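Local coordinates for protein DPSA (PDB 4CY9) that probably oxidises and stores iron as a twelve-subunit Dps protein of the ferritin family, and probably also binds DNA, at residues V23-L26 / R27-L31; D58-V61 / D62-R65; P86-L89 / V90-K94; V155-H158 / L159-A162. One frame throughout, in Å; residues are numbered along the deposited sequence.

Interaction 1: residues V23-L26 / R27-L31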
loop_
_atom_site.group_PDB
_atom_site.type_symbol
_atom_site.label_atom_id
_atom_site.label_comp_id
_atom_site.label_asym_id
_atom_site.label_seq_id
_atom_site.Cartn_x
_atom_site.Cartn_y
_atom_site.Cartn_z
ATOM N N VAL A 23 8.362 27.008 29.404
ATOM C CA VAL A 23 9.059 25.699 29.502
ATOM C C VAL A 23 9.075 25.060 28.082
ATOM O O VAL A 23 10.135 24.589 27.631
ATOM C CB VAL A 23 8.311 24.767 30.474
ATOM C CG1 VAL A 23 8.791 23.294 30.443
ATOM C CG2 VAL A 23 8.562 25.401 31.871
ATOM N N LEU A 24 7.890 25.082 27.471
ATOM C CA LEU A 24 7.846 24.333 26.150
ATOM C C LEU A 24 8.600 25.122 25.057
ATOM O O LEU A 24 9.192 24.436 24.145
ATOM C CB LEU A 24 6.400 24.232 25.690
ATOM C CG LEU A 24 5.535 23.290 26.609
ATOM C CD1 LEU A 24 4.111 23.291 26.024
ATOM C CD2 LEU A 24 6.034 21.815 26.530
ATOM N N ARG A 25 8.656 26.454 25.107
ATOM C CA ARG A 25 9.400 27.219 24.093
ATOM C C ARG A 25 10.868 26.797 24.086
ATOM O O ARG A 25 11.501 26.630 23.010
ATOM C CB ARG A 25 9.272 28.738 24.524
ATOM C CG ARG A 25 9.906 29.681 23.507
ATOM C CD ARG A 25 9.741 31.114 24.102
ATOM N NE ARG A 25 10.453 32.072 23.253
ATOM C CZ ARG A 25 9.819 32.872 22.419
ATOM N NH1 ARG A 25 8.469 32.836 22.297
ATOM N NH2 ARG A 25 10.560 33.719 21.640
ATOM N N LEU A 26 11.465 26.602 25.310
ATOM C CA LEU A 26 12.889 26.148 25.323
ATOM C C LEU A 26 12.990 24.671 24.911
ATOM O O LEU A 26 13.999 24.335 24.237
ATOM C CB LEU A 26 13.433 26.348 26.789
ATOM C CG LEU A 26 14.950 26.018 26.873
ATOM C CD1 LEU A 26 15.740 27.013 25.995
ATOM C CD2 LEU A 26 15.272 26.185 28.414
ATOM N N ARG A 27 12.009 23.833 25.277
ATOM C CA ARG A 27 12.123 22.464 24.848
ATOM C C ARG A 27 12.007 22.447 23.284
ATOM O O ARG A 27 12.670 21.583 22.667
ATOM C CB ARG A 27 10.974 21.624 25.361
ATOM C CG ARG A 27 11.105 21.368 26.904
ATOM C CD ARG A 27 12.399 20.690 27.300
ATOM N NE ARG A 27 13.440 21.679 27.627
ATOM C CZ ARG A 27 14.745 21.537 27.344
ATOM N NH1 ARG A 27 15.247 20.502 26.579
ATOM N NH2 ARG A 27 15.642 22.381 27.933
ATOM N N LEU A 28 11.187 23.317 22.706
ATOM C CA LEU A 28 11.110 23.368 21.208
ATOM C C LEU A 28 12.447 23.824 20.610
ATOM O O LEU A 28 12.941 23.185 19.644
ATOM C CB LEU A 28 9.973 24.305 20.795
ATOM C CG LEU A 28 9.853 24.548 19.284
ATOM C CD1 LEU A 28 9.569 23.171 18.555
ATOM C CD2 LEU A 28 8.593 25.431 19.084
ATOM N N HIS A 29 13.144 24.834 21.188
ATOM C CA HIS A 29 14.488 25.101 20.632
ATOM C C HIS A 29 15.406 23.909 20.722
ATOM O O HIS A 29 16.170 23.660 19.840
ATOM C CB HIS A 29 15.129 26.270 21.507
ATOM C CG HIS A 29 14.433 27.588 21.291
ATOM N ND1 HIS A 29 13.943 28.000 20.075
ATOM C CD2 HIS A 29 14.194 28.619 22.202
ATOM C CE1 HIS A 29 13.393 29.258 20.248
ATOM N NE2 HIS A 29 13.533 29.605 21.523
ATOM N N ALA A 30 15.333 23.189 21.859
ATOM C CA ALA A 30 16.187 21.979 21.960
ATOM C C ALA A 30 15.870 20.915 20.905
ATOM O O ALA A 30 16.826 20.292 20.396
ATOM C CB ALA A 30 16.224 21.367 23.385
ATOM N N LEU A 31 14.588 20.690 20.651
ATOM C CA LEU A 31 14.239 19.640 19.676
ATOM C C LEU A 31 14.617 20.141 18.269
ATOM O O LEU A 31 15.106 19.321 17.472
ATOM C CB LEU A 31 12.712 19.380 19.740
ATOM C CG LEU A 31 12.373 18.619 21.067
ATOM C CD1 LEU A 31 10.787 18.685 21.128
ATOM C CD2 LEU A 31 12.797 17.110 21.000
HETATM O O HOH W 1 12.367 23.823 29.123
#
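Val23 O is held by two donors at once. The backbone N of Arg27 lies 3.1 Å from Val23 O in the plane of that carbonyl, and water 1 gives it a second bond of 2.8 Å. The same water accepts from Arg27 NE, also at 2.8 Å, where it sits in plane at the edge of the guanidinium. Arginine suits this place because its chain is long enough to fold back. Two bends, at chi2 (-58°) and chi3 (92°), bring the head round beside Leu26, whose CG lies 3.9 Å from Arg27 NH2. The aliphatic part of Arg27 stays close to the helix, with CG 3.4 Å from Val23 O.

Two residues further on, Arg25 O accepts the backbone N of His29 at 3.0 Å and also sits over one face of the His29 ring, 3.4 Å above its plane and offset toward the rim. The side chains of Arg25 and His29 run side by side in the same direction, with guanidinium and imidazole nearly perpendicular (86°). Their polar ends share a carboxylate: Glu92 of helix 86-92 takes a salt bridge from Arg25 NE and a hydrogen bond with His29 NE2. Its charge probably eases the nearness of the two nitrogen-rich groups.

Leu24 and Leu28 supply greasy surface toward helix 50-77, and Leu28 also reaches Trp43 of a second subunit. The successive i to i+4 backbone bonds, with Leu24 and Leu28 turned to a neighbouring helix, are those of a long helix of the ferritin-like four-helix bundle.

Interaction 2: residues D58-V61 / D62-R65; sequences DPQV and DQVR
Val61 lays its CG1 methyl over the centre of the Arg65 guanidinium, 3.3 Å above the plane. The extended arginine runs alongside the valine in the same direction, its CG 3.3 Å from Val61 O, the atom that accepts the Arg65 backbone N. A branched apolar residue suits this place, since one methyl covers the flat cationic group, and the side chain also packs on Leu38 of helix 14-44. With an alanine in place of Arg65, the CG1 methyl of Val61 would probably lose its flat cover, and the packing against Arg65 of a second subunit would be disturbed.

This is one face of helix 50-77 in the ferritin-like four-helix bundle, and Gln60 turns into the bundle from it. Its bend at chi2 (69°) swings the amide across Val64, bringing NE2 to 3.4 Å from Val64 CG2; the same nitrogen hydrogen-bonds Tyr116 OH, giving the buried amide a polar partner.

On the exposed side, Asp62 carries its carboxylate back toward the preceding turn, with CG 3.5 Å from Asp58 O. Water 2 lies 2.8 Å from Asp62 OD1 and 3.2 Å from Asp58 O, though it may not serve both at once. Asp58 turns its own carboxylate to Lys39.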
loop_
_atom_site.group_PDB
_atom_site.type_symbol
_atom_site.label_atom_id
_atom_site.label_comp_id
_atom_site.label_asym_id
_atom_site.label_seq_id
_atom_site.Cartn_x
_atom_site.Cartn_y
_atom_site.Cartn_z
ATOM N N ASP A 58 18.571 8.419 10.372
ATOM C CA ASP A 58 17.433 9.027 9.604
ATOM C C ASP A 58 16.022 8.810 10.286
ATOM O O ASP A 58 15.255 9.805 10.286
ATOM C CB ASP A 58 17.606 8.702 8.058
ATOM C CG ASP A 58 17.965 10.041 7.199
ATOM O OD1 ASP A 58 18.106 11.414 7.677
ATOM O OD2 ASP A 58 18.020 9.746 5.998
ATOM N N PRO A 59 15.686 7.662 10.836
ATOM C CA PRO A 59 14.386 7.642 11.443
ATOM C C PRO A 59 14.310 8.503 12.742
ATOM O O PRO A 59 13.210 8.934 13.097
ATOM C CB PRO A 59 14.149 6.212 11.831
ATOM C CG PRO A 59 15.503 5.524 11.836
ATOM C CD PRO A 59 16.226 6.232 10.711
ATOM N N GLN A 60 15.436 8.710 13.429
ATOM C CA GLN A 60 15.409 9.568 14.597
ATOM C C GLN A 60 15.224 11.052 14.169
ATOM O O GLN A 60 14.517 11.785 14.859
ATOM C CB GLN A 60 16.726 9.392 15.338
ATOM C CG GLN A 60 16.800 10.327 16.522
ATOM C CD GLN A 60 15.807 9.995 17.704
ATOM O OE1 GLN A 60 14.831 9.110 17.611
ATOM N NE2 GLN A 60 16.009 10.653 18.788
ATOM N N VAL A 61 15.775 11.448 13.010
ATOM C CA VAL A 61 15.537 12.816 12.484
ATOM C C VAL A 61 14.036 13.004 12.333
ATOM O O VAL A 61 13.421 13.998 12.744
ATOM C CB VAL A 61 16.207 13.023 11.092
ATOM C CG1 VAL A 61 15.725 14.363 10.470
ATOM C CG2 VAL A 61 17.733 13.118 11.324
ATOM N N ASP A 62 13.405 11.989 11.719
ATOM C CA ASP A 62 11.968 12.109 11.463
ATOM C C ASP A 62 11.162 12.140 12.763
ATOM O O ASP A 62 10.234 12.937 12.878
ATOM C CB ASP A 62 11.420 10.862 10.662
ATOM C CG ASP A 62 12.033 10.764 9.225
ATOM O OD1 ASP A 62 12.519 11.776 8.707
ATOM O OD2 ASP A 62 12.012 9.590 8.709
ATOM N N GLN A 63 11.555 11.305 13.720
ATOM C CA GLN A 63 10.850 11.225 15.011
ATOM C C GLN A 63 11.009 12.554 15.786
ATOM O O GLN A 63 10.023 13.080 16.433
ATOM C CB GLN A 63 11.401 10.047 15.880
ATOM C CG GLN A 63 10.555 9.983 17.147
ATOM C CD GLN A 63 10.022 8.615 17.760
ATOM O OE1 GLN A 63 10.389 7.462 17.435
ATOM N NE2 GLN A 63 9.135 8.805 18.707
ATOM N N VAL A 64 12.222 13.108 15.766
ATOM C CA VAL A 64 12.451 14.386 16.490
ATOM C C VAL A 64 11.732 15.562 15.819
ATOM O O VAL A 64 11.194 16.455 16.511
ATOM C CB VAL A 64 14.002 14.660 16.611
ATOM C CG1 VAL A 64 14.298 16.066 17.232
ATOM C CG2 VAL A 64 14.640 13.551 17.541
ATOM N N ARG A 65 11.693 15.562 14.488
ATOM C CA ARG A 65 10.880 16.633 13.838
ATOM C C ARG A 65 9.385 16.488 14.248
ATOM O O ARG A 65 8.718 17.544 14.446
ATOM C CB ARG A 65 10.972 16.523 12.257
ATOM C CG ARG A 65 12.389 17.019 11.827
ATOM C CD ARG A 65 12.612 16.522 10.335
ATOM N NE ARG A 65 13.864 17.167 9.828
ATOM C CZ ARG A 65 14.350 16.898 8.578
ATOM N NH1 ARG A 65 13.747 15.918 7.827
ATOM N NH2 ARG A 65 15.382 17.587 8.187
HETATM O O HOH W 2 15.158 11.794 7.790
#

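Interaction 3: residues P86-L89 / V90-K94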
loop_
_atom_site.group_PDB
_atom_site.type_symbol
_atom_site.label_atom_id
_atom_site.label_comp_id
_atom_site.label_asym_id
_atom_site.label_seq_id
_atom_site.Cartn_x
_atom_site.Cartn_y
_atom_site.Cartn_z
ATOM N N PRO A 86 15.790 30.308 13.342
ATOM C CA PRO A 86 17.063 29.918 13.915
ATOM C C PRO A 86 17.741 31.078 14.691
ATOM O O PRO A 86 18.488 30.791 15.607
ATOM C CB PRO A 86 17.933 29.550 12.647
ATOM C CG PRO A 86 17.258 30.291 11.456
ATOM C CD PRO A 86 15.742 30.209 11.837
ATOM N N GLY A 87 17.453 32.319 14.322
ATOM C CA GLY A 87 18.091 33.459 15.124
ATOM C C GLY A 87 17.501 33.442 16.580
ATOM O O GLY A 87 18.277 33.577 17.530
ATOM N N ALA A 88 16.229 33.178 16.709
ATOM C CA ALA A 88 15.667 33.065 18.047
ATOM C C ALA A 88 16.190 31.902 18.800
ATOM O O ALA A 88 16.437 31.952 19.993
ATOM C CB ALA A 88 14.115 32.978 17.941
ATOM N N LEU A 89 16.278 30.745 18.104
ATOM C CA LEU A 89 16.854 29.562 18.736
ATOM C C LEU A 89 18.261 29.858 19.251
ATOM O O LEU A 89 18.592 29.549 20.420
ATOM C CB LEU A 89 16.886 28.460 17.624
ATOM C CG LEU A 89 17.236 27.034 18.112
ATOM C CD1 LEU A 89 16.972 26.036 16.911
ATOM C CD2 LEU A 89 18.691 26.905 18.446
ATOM N N VAL A 90 19.107 30.453 18.398
ATOM C CA VAL A 90 20.476 30.686 18.880
ATOM C C VAL A 90 20.541 31.782 20.022
ATOM O O VAL A 90 21.379 31.610 20.918
ATOM C CB VAL A 90 21.304 31.157 17.633
ATOM C CG1 VAL A 90 22.711 31.669 18.071
ATOM C CG2 VAL A 90 21.530 29.915 16.686
ATOM N N ALA A 91 19.663 32.721 19.941
ATOM C CA ALA A 91 19.623 33.797 21.004
ATOM C C ALA A 91 19.135 33.235 22.329
ATOM O O ALA A 91 19.602 33.661 23.387
ATOM C CB ALA A 91 18.745 34.903 20.549
ATOM N N GLU A 92 18.178 32.291 22.311
ATOM C CA GLU A 92 17.529 31.865 23.570
ATOM C C GLU A 92 18.065 30.575 24.113
ATOM O O GLU A 92 17.812 30.236 25.277
ATOM C CB GLU A 92 16.022 31.702 23.341
ATOM C CG GLU A 92 15.389 33.037 22.859
ATOM C CD GLU A 92 13.901 32.922 22.676
ATOM O OE1 GLU A 92 13.215 31.909 23.112
ATOM O OE2 GLU A 92 13.395 33.906 22.141
ATOM N N ARG A 93 18.846 29.766 23.317
ATOM C CA ARG A 93 19.253 28.499 23.830
ATOM C C ARG A 93 20.332 28.595 24.947
ATOM O O ARG A 93 20.969 29.617 25.103
ATOM C CB ARG A 93 19.773 27.538 22.727
ATOM C CG ARG A 93 21.067 28.156 22.162
ATOM C CD ARG A 93 21.613 27.153 21.084
ATOM N NE ARG A 93 22.756 27.819 20.332
ATOM C CZ ARG A 93 23.406 27.233 19.318
ATOM N NH1 ARG A 93 23.020 26.002 18.896
ATOM N NH2 ARG A 93 24.456 27.876 18.725
ATOM N N LYS A 94 20.378 27.525 25.717
ATOM C CA LYS A 94 21.224 27.452 26.924
ATOM C C LYS A 94 22.282 26.377 26.764
ATOM O O LYS A 94 22.630 25.737 27.765
ATOM C CB LYS A 94 20.313 27.101 28.103
ATOM C CG LYS A 94 19.281 28.170 28.367
ATOM C CD LYS A 94 19.846 29.563 28.455
ATOM C CE LYS A 94 18.928 30.293 29.472
ATOM N NZ LYS A 94 19.031 31.774 29.385
#
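Arg93 starts back over Leu89 at once: its CB lies 3.3 Å from Leu89 O, the carbonyl that also accepts the Arg93 backbone N at 2.9 Å. CG, at the same 3.3 Å from Leu89 O, sits between the backbone N and the carbonyl carbon (chi1 66°), which sends the extended chain across the end of helix 86-92. CD then meets the CD2 methyl of Leu89 at 3.9 Å. At the tip, Val90 CG2 lies 4.0 Å above one face of the guanidinium, offset toward its rim, while NH1 makes salt bridges to Asp33 and Asp97.

Arg93 is the first residue to leave helical angles, and the turn closes less neatly here. Glu92 N is bonded to Ala88 O, with a weak second link of 3.4 Å to Leu89 O. Glu92 lays its CG 3.2 Å from Ala88 O before extending to its carboxylate, which is bonded to His29 and Arg25. At the start of this short helix the backbone nitrogens of Gly87 and Ala88, which small side groups probably do little to obstruct, meet Asp97 of a second subunit, the Ala88 bond being weak.

An arginine fits this helix end because its methylenes accept apolar neighbours while its cation is matched by two carboxylates, which probably favours one fixed course for the side chain.

Interaction 4: residues V155-H158 / L159-A162; sequences VRAH and LESA
This is a local contact at the C-terminal end of helix 135-158, the last helix of the ferritin-like four-helix bundle, where the chain passes into the terminal tail. The hydrogen bonding tightens from i+4 to i+3 steps. Leu159 N bonds Arg156 O at 2.9 Å, yet it stands well above that carbonyl's plane, 62° out of it. Glu160 N reaches Ala157 O only weakly, at 3.4 Å, and the backbone is extended at Glu160 and Ser161.

Leu159 folds back along the final turn. Its CG lies anti to its own carbonyl carbon (chi1 -55°), which turns the branch toward the valine one turn earlier, CG being 3.7 Å from Val155 O and CD1 4.4 Å from Val155 CG1. Leucine is long enough to bridge that gap, and Val155 itself packs on Leu109 of helix 105-133. Were an alanine to stand at Leu159, Val155 CG1 would probably lose this apolar neighbour and a gap would open beside the last turn.

Other side chains here have partners both within the chain and in other subunits. His158 gives its ND1 to Phe154 O and meets Phe50 of a third subunit edge-to-face, while Arg156 pairs with Asp113 of its own chain. Glu160, fully extended, divides its carboxylate: OE2 makes a salt bridge to Arg102 of the third subunit, and OE1 lies 3.7 Å from Ala157 CA.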
loop_
_atom_site.group_PDB
_atom_site.type_symbol
_atom_site.label_atom_id
_atom_site.label_comp_id
_atom_site.label_asym_id
_atom_site.label_seq_id
_atom_site.Cartn_x
_atom_site.Cartn_y
_atom_site.Cartn_z
ATOM N N VAL A 155 22.722 4.983 20.455
ATOM C CA VAL A 155 24.040 5.690 20.272
ATOM C C VAL A 155 25.051 5.061 21.259
ATOM O O VAL A 155 26.151 4.639 20.899
ATOM C CB VAL A 155 23.861 7.190 20.579
ATOM C CG1 VAL A 155 25.271 7.915 20.769
ATOM C CG2 VAL A 155 22.966 7.881 19.464
ATOM N N ARG A 156 24.642 4.972 22.532
ATOM C CA ARG A 156 25.535 4.395 23.550
ATOM C C ARG A 156 25.925 2.949 23.345
ATOM O O ARG A 156 27.059 2.571 23.761
ATOM C CB ARG A 156 24.863 4.471 24.972
ATOM C CG ARG A 156 24.851 5.948 25.428
ATOM C CD ARG A 156 23.891 5.984 26.732
ATOM N NE ARG A 156 24.175 7.255 27.382
ATOM C CZ ARG A 156 23.765 7.483 28.651
ATOM N NH1 ARG A 156 22.963 6.599 29.288
ATOM N NH2 ARG A 156 24.169 8.586 29.291
ATOM N N ALA A 157 25.037 2.131 22.790
ATOM C CA ALA A 157 25.384 0.724 22.580
ATOM C C ALA A 157 26.637 0.549 21.693
ATOM O O ALA A 157 27.412 -0.398 21.913
ATOM C CB ALA A 157 24.167 -0.039 21.971
ATOM N N HIS A 158 26.821 1.499 20.782
ATOM C CA HIS A 158 28.042 1.468 19.891
ATOM C C HIS A 158 29.290 1.725 20.661
ATOM O O HIS A 158 30.369 1.209 20.299
ATOM C CB HIS A 158 27.912 2.537 18.889
ATOM C CG HIS A 158 26.983 2.182 17.764
ATOM N ND1 HIS A 158 25.614 2.477 17.802
ATOM C CD2 HIS A 158 27.238 1.572 16.508
ATOM C CE1 HIS A 158 25.064 2.022 16.605
ATOM N NE2 HIS A 158 26.059 1.518 15.835
ATOM N N LEU A 159 29.154 2.393 21.824
ATOM C CA LEU A 159 30.346 2.835 22.666
ATOM C C LEU A 159 30.536 1.924 23.854
ATOM O O LEU A 159 31.373 2.201 24.800
ATOM C CB LEU A 159 29.946 4.288 23.225
ATOM C CG LEU A 159 29.566 5.284 22.103
ATOM C CD1 LEU A 159 29.027 6.674 22.633
ATOM C CD2 LEU A 159 30.766 5.483 21.146
ATOM N N GLU A 160 29.706 0.909 24.006
ATOM C CA GLU A 160 29.633 0.118 25.270
ATOM C C GLU A 160 30.474 -1.149 25.179
ATOM O O GLU A 160 30.507 -1.860 24.096
ATOM C CB GLU A 160 28.161 -0.343 25.456
ATOM C CG GLU A 160 27.820 -1.007 26.808
ATOM C CD GLU A 160 26.315 -1.335 26.863
ATOM O OE1 GLU A 160 25.463 -0.974 25.893
ATOM O OE2 GLU A 160 25.931 -2.007 27.858
ATOM N N SER A 161 31.085 -1.513 26.352
ATOM C CA SER A 161 31.917 -2.737 26.411
ATOM C C SER A 161 31.017 -3.949 26.741
ATOM O O SER A 161 29.873 -3.812 27.233
ATOM C CB SER A 161 32.984 -2.494 27.522
ATOM O OG SER A 161 32.263 -2.554 28.814
ATOM N N ALA A 162 31.519 -5.185 26.501
ATOM C CA ALA A 162 30.824 -6.407 26.992
ATOM C C ALA A 162 30.500 -6.352 28.477
ATOM O O ALA A 162 29.438 -6.821 28.888
ATOM C CB ALA A 162 31.696 -7.676 26.700
#

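In the fold
Interactions 1 and 3 join directly, their centres about 10 Å apart. Glu92 OE1 lies 2.8 Å from Arg25 NE in a salt bridge and 2.8 Å from His29 NE2 in a probable hydrogen bond, which fastens the short helix 86-92 to helix 14-44, and Leu89 adds packing against His29. Interaction 2 meets interaction 1 where Val64 CG1 lies 3.4 Å from Leu31 O, the seam between helices 14-44 and 50-77. Interaction 4 stands apart at the far end of the bundle, with nearest atoms about 7 Å from interaction 2 and about 17 Å from interaction 3. All four have side chains touching other subunits, linking the bundle's local turns to the twelve-chain assembly.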